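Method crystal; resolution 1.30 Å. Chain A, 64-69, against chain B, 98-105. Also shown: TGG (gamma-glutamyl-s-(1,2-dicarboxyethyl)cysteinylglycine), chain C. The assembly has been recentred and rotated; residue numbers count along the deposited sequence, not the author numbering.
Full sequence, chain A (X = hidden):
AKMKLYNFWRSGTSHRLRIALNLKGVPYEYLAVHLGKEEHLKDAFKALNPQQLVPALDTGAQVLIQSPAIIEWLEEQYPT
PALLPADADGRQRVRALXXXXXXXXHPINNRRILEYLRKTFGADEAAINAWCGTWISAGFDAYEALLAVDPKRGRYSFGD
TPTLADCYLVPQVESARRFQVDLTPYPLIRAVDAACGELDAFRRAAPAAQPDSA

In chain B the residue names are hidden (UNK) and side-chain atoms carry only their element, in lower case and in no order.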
# COMPACT_ATOMS: atom_id res chain seq x y z
N LEU A 64 -10.21 -3.38 13.79
CA LEU A 64 -9.10 -2.84 13.03
C LEU A 64 -9.23 -3.24 11.57
O LEU A 64 -9.62 -4.36 11.26
CB LEU A 64 -7.78 -3.38 13.56
CG LEU A 64 -7.49 -3.24 15.06
CD1 LEU A 64 -6.11 -3.77 15.35
CD2 LEU A 64 -7.62 -1.81 15.54
N ILE A 65 -8.89 -2.31 10.69
CA ILE A 65 -8.86 -2.59 9.26
C ILE A 65 -7.48 -2.27 8.69
O ILE A 65 -6.64 -1.67 9.38
CB ILE A 65 -9.97 -1.82 8.48
CG1 ILE A 65 -9.71 -0.31 8.48
CG2 ILE A 65 -11.34 -2.17 9.05
CD1 ILE A 65 -10.49 0.45 7.43
N GLN A 66 -7.27 -2.66 7.44
CA GLN A 66 -6.02 -2.45 6.69
C GLN A 66 -4.89 -3.36 7.15
O GLN A 66 -4.18 -3.05 8.12
CB GLN A 66 -5.60 -0.98 6.69
CG GLN A 66 -6.46 -0.15 5.76
CD GLN A 66 -6.28 -0.53 4.31
OE1 GLN A 66 -5.21 -0.99 3.88
NE2 GLN A 66 -7.35 -0.35 3.52
N SER A 67 -4.70 -4.47 6.44
CA SER A 67 -3.67 -5.41 6.84
C SER A 67 -2.28 -4.78 7.07
O SER A 67 -1.60 -5.18 8.01
CB SER A 67 -3.61 -6.64 5.91
OG SER A 67 -3.12 -6.34 4.62
N PRO A 68 -1.85 -3.79 6.25
CA PRO A 68 -0.53 -3.24 6.58
C PRO A 68 -0.45 -2.60 7.96
O PRO A 68 0.55 -2.76 8.67
CB PRO A 68 -0.31 -2.19 5.48
CG PRO A 68 -1.12 -2.72 4.34
CD PRO A 68 -2.38 -3.19 5.01
N ALA A 69 -1.51 -1.88 8.33
CA ALA A 69 -1.60 -1.22 9.63
C ALA A 69 -1.78 -2.22 10.77
O ALA A 69 -1.19 -2.07 11.85
CB ALA A 69 -2.74 -0.22 9.62
N UNK B 98 -3.88 6.08 5.95
CA UNK B 98 -2.87 6.20 4.90
C UNK B 98 -2.98 5.05 3.92
O UNK B 98 -2.91 5.26 2.70
c UNK B 98 -1.48 6.27 5.50
N UNK B 99 -3.16 3.83 4.43
CA UNK B 99 -3.17 2.64 3.58
C UNK B 99 -4.41 2.55 2.69
O UNK B 99 -4.33 2.01 1.60
c UNK B 99 -2.99 1.37 4.41
N UNK B 100 -5.53 3.11 3.14
CA UNK B 100 -6.70 3.19 2.25
C UNK B 100 -6.28 3.89 0.96
O UNK B 100 -6.54 3.41 -0.15
c UNK B 100 -8.48 3.10 4.02
c UNK B 100 -9.52 3.82 4.86
c UNK B 100 -7.87 3.95 2.90
c UNK B 100 -8.94 4.33 1.85
N UNK B 101 -5.59 5.02 1.10
CA UNK B 101 -5.13 5.77 -0.06
C UNK B 101 -3.97 5.05 -0.75
O UNK B 101 -3.99 4.84 -1.98
c UNK B 101 -5.86 7.98 0.88
c UNK B 101 -4.04 7.90 -0.84
c UNK B 101 -4.68 7.19 0.34
N UNK B 102 -2.97 4.67 0.03
CA UNK B 102 -1.73 4.18 -0.54
C UNK B 102 -1.80 2.81 -1.17
O UNK B 102 -1.02 2.51 -2.08
N UNK B 103 -2.72 1.98 -0.68
CA UNK B 103 -2.94 0.65 -1.24
C UNK B 103 -4.15 0.62 -2.16
O UNK B 103 -4.09 0.05 -3.24
c UNK B 103 -3.16 -0.39 -0.14
s UNK B 103 -1.80 -0.60 1.02
N UNK B 104 -5.25 1.23 -1.71
CA UNK B 104 -6.54 0.91 -2.31
C UNK B 104 -7.12 1.98 -3.22
O UNK B 104 -8.20 1.79 -3.78
c UNK B 104 -7.55 0.52 -1.23
o UNK B 104 -6.21 -1.42 -0.76
o UNK B 104 -7.55 -0.67 0.81
c UNK B 104 -7.06 -0.61 -0.34
N UNK B 105 -6.40 3.09 -3.38
CA UNK B 105 -6.81 4.12 -4.34
C UNK B 105 -5.68 4.43 -5.30
O UNK B 105 -5.78 4.14 -6.50
c UNK B 105 -7.85 6.36 -4.76
c UNK B 105 -8.34 5.18 -2.60
c UNK B 105 -7.28 5.43 -3.67
c UNK B 105 -8.76 6.42 -1.82
OC1 TGG C . -4.46 -4.84 2.93
CO1 TGG C . -5.64 -4.46 3.13
OT1 TGG C . -6.32 -4.83 4.12
CA1 TGG C . -6.25 -3.51 2.15
NN1 TGG C . -5.24 -2.58 1.66
CB1 TGG C . -6.80 -4.26 0.94
CG1 TGG C . -7.95 -5.17 1.34
CD1 TGG C . -8.76 -5.73 0.18
OE1 TGG C . -8.18 -5.56 -1.09
NN2 TGG C . -9.09 -7.10 0.42
CA2 TGG C . -9.52 -8.00 -0.62
CO2 TGG C . -11.00 -7.71 -0.75
OC2 TGG C . -11.77 -8.08 0.37
NN3 TGG C . -11.59 -8.06 -2.00
CA3 TGG C . -13.03 -8.04 -2.16
CO3 TGG C . -13.39 -7.35 -3.44
OC3 TGG C . -12.48 -6.91 -4.17
OT3 TGG C . -14.61 -7.26 -3.72
CB2 TGG C . -9.10 -9.36 -0.09
SG2 TGG C . -9.72 -10.75 -0.95
CD2 TGG C . -9.01 -10.86 -2.55
CE2 TGG C . -7.56 -11.29 -2.44
OE2 TGG C . -7.22 -12.44 -2.79
OF2 TGG C . -6.72 -10.48 -1.99
CF2 TGG C . -9.88 -11.87 -3.30
CH2 TGG C . -9.57 -11.99 -4.77
OI2 TGG C . -8.89 -11.11 -5.32
OJ2 TGG C . -10.02 -12.99 -5.37

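Position 98 has one side-chain carbon and nothing beyond it. It points sideways and makes no contact with the chain A stretch. One carbon means alanine: B:Ala98.

Position 99 also carries a single carbon, but this one points toward chain A. Its CB lies 3.3 Å from OE1 of A:Gln66. It is B:Ala99, and its CA is the nearest on this helix to that of A:Gln66. The glutamine amide oxygen lies close to this short side chain.

Position 100 has four carbons, forked at the first, with one arm two carbons long. The end of the longer arm meets A:Ile65, and the arm's inner carbon lies near the amide of A:Gln66. That is the isoleucine pattern: B:Ile100. Its CD1 is 4.3 Å from CD1 of A:Ile65, an apolar contact. Its CG1 lies 3.7 Å from NE2 of A:Gln66. The rotamer is m for chi1 and t for chi2.

Position 101 has three carbons, one carrying the other two. It points away from the chain A stretch and makes no contact with it. The fork at the first carbon, with two single-carbon arms, identifies B:Val101.

Position 102 has no side-chain atoms, so it is B:Gly102. Its backbone N hydrogen-bonds to O of B:Ala98 at 2.7 Å, in the regular helical pattern.

Position 103 has one carbon followed by a sulfur. The sulfur packs on the ring of A:Pro68. A sulfur ending the chain directly after CB means cysteine: B:Cys103. Its SG lies 4.0 Å from CG of A:Pro68.

Position 104 has two carbons, the second carrying two oxygens. One oxygen faces NE2 of A:Gln66. The atoms show a short carboxylate, so this is B:Asp104. Its OD2 accepts a hydrogen bond from NE2 of A:Gln66 at 2.7 Å, with a nearly straight angle of 164°.

Position 105 again has four carbons, forked at the first, with one two-carbon arm. It does not reach the chain A stretch. It is B:Ile105.

The contact centres on A:Gln66, which sits at the N-cap position before a helix and points toward chain B. Its NE2 donates a hydrogen bond to B:Asp104 OD2, while its OE1 accepts one from NN1 of the ligand TGG at 2.7 Å. The same NN1 hydrogen-bonds to OD1 of B:Asp104 at 2.9 Å and weakly to OD2 of B:Asp104 at 3.1 Å. Glutamine, aspartate and ligand nitrogen are thus linked to one another across the two chains. Next along chain A, N of A:Ser67 hydrogen-bonds to OT1 of TGG at 2.9 Å, and OG of A:Ser67 hydrogen-bonds to OC1 of TGG at 2.6 Å. The isoleucine pair and the proline–cysteine pair add apolar packing around this polar centre.

Chain B, residues 98-105: AAIVGCDI
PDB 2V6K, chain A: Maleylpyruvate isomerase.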